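Local atomic coordinates of lysin (Enterococcus phage IMEEF1, PDB entry 6IST), a protein that is a calcium-binding phage endolysin that probably degrades the enterococcal cell wall, this chain being its C-terminal part, probably outside the CHAP domain. Residues Met1-Lys6 against Thr13-Val18. Sequence-based numbering, arbitrary orientation.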
loop_
_atom_site.group_PDB
_atom_site.type_symbol
_atom_site.label_atom_id
_atom_site.label_comp_id
_atom_site.label_asym_id
_atom_site.label_seq_id
_atom_site.Cartn_x
_atom_site.Cartn_y
_atom_site.Cartn_z
ATOM N N MET A 1 5.932 7.750 -12.391
ATOM C CA MET A 1 6.622 7.989 -13.647
ATOM C C MET A 1 7.869 7.140 -13.652
ATOM O O MET A 1 8.661 7.263 -12.742
ATOM C CB MET A 1 7.143 9.402 -13.729
ATOM C CG MET A 1 6.199 10.444 -14.270
ATOM S SD MET A 1 7.018 12.057 -14.515
ATOM C CE MET A 1 8.451 11.479 -15.223
ATOM N N PHE A 2 8.069 6.348 -14.699
ATOM C CA PHE A 2 9.307 5.625 -14.908
ATOM C C PHE A 2 9.423 5.075 -16.345
ATOM O O PHE A 2 8.467 5.114 -17.079
ATOM C CB PHE A 2 9.516 4.513 -13.872
ATOM C CG PHE A 2 8.444 3.459 -13.851
ATOM C CD1 PHE A 2 8.522 2.376 -14.685
ATOM C CD2 PHE A 2 7.297 3.650 -13.080
ATOM C CE1 PHE A 2 7.532 1.409 -14.635
ATOM C CE2 PHE A 2 6.316 2.690 -13.009
ATOM C CZ PHE A 2 6.413 1.579 -13.816
ATOM N N ILE A 3 10.614 4.642 -16.744
ATOM C CA ILE A 3 10.800 4.006 -18.053
ATOM C C ILE A 3 11.112 2.553 -17.787
ATOM O O ILE A 3 11.792 2.236 -16.829
ATOM C CB ILE A 3 12.005 4.645 -18.795
ATOM C CG1 ILE A 3 11.586 6.030 -19.316
ATOM C CG2 ILE A 3 12.523 3.736 -19.915
ATOM C CD1 ILE A 3 12.692 6.845 -19.942
ATOM N N TYR A 4 10.648 1.678 -18.659
ATOM C CA TYR A 4 11.125 0.325 -18.714
ATOM C C TYR A 4 11.428 -0.107 -20.162
ATOM O O TYR A 4 10.973 0.531 -21.099
ATOM C CB TYR A 4 10.122 -0.646 -18.085
ATOM C CG TYR A 4 8.787 -0.733 -18.792
ATOM C CD1 TYR A 4 8.582 -1.667 -19.798
ATOM C CD2 TYR A 4 7.683 0.050 -18.376
ATOM C CE1 TYR A 4 7.372 -1.762 -20.424
ATOM C CE2 TYR A 4 6.449 -0.051 -19.003
ATOM C CZ TYR A 4 6.301 -0.985 -20.008
ATOM O OH TYR A 4 5.093 -1.088 -20.659
ATOM N N TYR A 5 12.219 -1.169 -20.291
ATOM C CA TYR A 5 12.497 -1.802 -21.577
ATOM C C TYR A 5 11.723 -3.082 -21.721
ATOM O O TYR A 5 11.571 -3.887 -20.792
ATOM C CB TYR A 5 13.972 -2.062 -21.765
ATOM C CG TYR A 5 14.906 -0.873 -21.669
ATOM C CD1 TYR A 5 14.473 0.451 -21.734
ATOM C CD2 TYR A 5 16.251 -1.083 -21.552
ATOM C CE1 TYR A 5 15.373 1.523 -21.638
ATOM C CE2 TYR A 5 17.137 -0.029 -21.498
ATOM C CZ TYR A 5 16.707 1.266 -21.521
ATOM O OH TYR A 5 17.666 2.273 -21.475
ATOM N N LYS A 6 11.197 -3.289 -22.908
ATOM C CA LYS A 6 10.514 -4.515 -23.240
ATOM C C LYS A 6 11.297 -5.201 -24.413
ATOM O O LYS A 6 11.513 -4.581 -25.466
ATOM C CB LYS A 6 9.104 -4.185 -23.673
ATOM C CG LYS A 6 8.327 -5.432 -24.126
ATOM C CD LYS A 6 6.971 -5.017 -24.656
ATOM C CE LYS A 6 6.193 -6.247 -25.122
ATOM N NZ LYS A 6 4.788 -5.869 -25.388
ATOM N N THR A 13 14.192 -4.449 -28.762
ATOM C CA THR A 13 14.062 -3.854 -27.420
ATOM C C THR A 13 13.351 -2.485 -27.547
ATOM O O THR A 13 13.890 -1.562 -28.184
ATOM C CB THR A 13 15.426 -3.615 -26.751
ATOM O OG1 THR A 13 16.177 -4.824 -26.726
ATOM C CG2 THR A 13 15.253 -3.167 -25.301
ATOM N N GLU A 14 12.163 -2.352 -26.938
ATOM C CA GLU A 14 11.368 -1.136 -26.949
ATOM C C GLU A 14 11.509 -0.370 -25.616
ATOM O O GLU A 14 11.576 -0.999 -24.591
ATOM C CB GLU A 14 9.910 -1.513 -27.076
ATOM C CG GLU A 14 9.541 -2.040 -28.439
ATOM C CD GLU A 14 8.093 -2.481 -28.537
ATOM O OE1 GLU A 14 7.404 -2.702 -27.484
ATOM O OE2 GLU A 14 7.676 -2.699 -29.713
ATOM N N GLN A 15 11.545 0.953 -25.647
ATOM C CA GLN A 15 11.466 1.758 -24.434
ATOM C C GLN A 15 10.049 2.268 -24.227
ATOM O O GLN A 15 9.433 2.801 -25.127
ATOM C CB GLN A 15 12.403 2.921 -24.510
ATOM C CG GLN A 15 13.820 2.495 -24.686
ATOM C CD GLN A 15 14.768 3.597 -24.310
ATOM O OE1 GLN A 15 14.585 4.264 -23.273
ATOM N NE2 GLN A 15 15.834 3.750 -25.102
ATOM N N TRP A 16 9.543 2.083 -23.004
ATOM C CA TRP A 16 8.219 2.537 -22.635
ATOM C C TRP A 16 8.256 3.462 -21.432
ATOM O O TRP A 16 9.017 3.252 -20.549
ATOM C CB TRP A 16 7.378 1.323 -22.290
ATOM C CG TRP A 16 7.033 0.467 -23.448
ATOM C CD1 TRP A 16 7.823 -0.428 -24.085
ATOM C CD2 TRP A 16 5.784 0.473 -24.142
ATOM N NE1 TRP A 16 7.139 -1.020 -25.135
ATOM C CE2 TRP A 16 5.899 -0.458 -25.217
ATOM C CE3 TRP A 16 4.608 1.205 -23.990
ATOM C CZ2 TRP A 16 4.841 -0.723 -26.087
ATOM C CZ3 TRP A 16 3.576 0.978 -24.848
ATOM C CH2 TRP A 16 3.673 0.000 -25.880
ATOM N N PHE A 17 7.345 4.420 -21.402
ATOM C CA PHE A 17 7.315 5.483 -20.396
ATOM C C PHE A 17 5.991 5.375 -19.685
ATOM O O PHE A 17 4.988 5.396 -20.319
ATOM C CB PHE A 17 7.457 6.852 -21.057
ATOM C CG PHE A 17 7.496 8.015 -20.110
ATOM C CD1 PHE A 17 8.101 7.926 -18.865
ATOM C CD2 PHE A 17 6.860 9.205 -20.452
ATOM C CE1 PHE A 17 8.135 9.008 -18.032
ATOM C CE2 PHE A 17 6.908 10.314 -19.608
ATOM C CZ PHE A 17 7.505 10.191 -18.379
ATOM N N VAL A 18 6.043 5.190 -18.368
ATOM C CA VAL A 18 4.827 5.141 -17.526
ATOM C C VAL A 18 4.603 6.481 -16.916
ATOM O O VAL A 18 5.494 7.042 -16.292
ATOM C CB VAL A 18 4.963 4.037 -16.448
ATOM C CG1 VAL A 18 3.756 4.104 -15.490
ATOM C CG2 VAL A 18 4.977 2.686 -17.118
HETATM O O HOH W 1 16.754 4.837 -21.609
HETATM O O HOH W 2 5.122 -3.992 -27.641
#
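F2, Y4 and K6 pair with V18, W16 and E14 through six backbone hydrogen bonds, two per pair, which establishes 1-6 and 13-18 as the antiparallel arms of a β-hairpin. On the face carrying these residues, W16 CB lies 3.6 Å from the Y4 ring centroid, 20° off the normal, a CH-pi contact. The indole itself is nearly parallel to that ring (6°) but slid aside, leaving little overlap. V18 CB sits over the centre of the F2 ring, 3.9 Å from its centroid, while V18 CG2 meets the in-plane edge of Y4 at CE2 (3.6 Å). Both rings lean over the partner strand because CG stands between backbone N and carbonyl carbon (chi1 64° in Y4).

In the second shell, W16 NE1 donates to E14 OE1 (2.9 Å), which also accepts from a water bound to K6 NZ; that ammonium forms a salt bridge with E62. On the reverse face M1 CE touches the F17 ring edge at CZ (3.5 Å), and a water links Y5 OH to Q15 OE1.

The hairpin is central in the sheet, between strands 22-25 and 50-52; helix 56-64 packs against F2, Y4 and K6, helix 29-41 against M1, I3 and Q15.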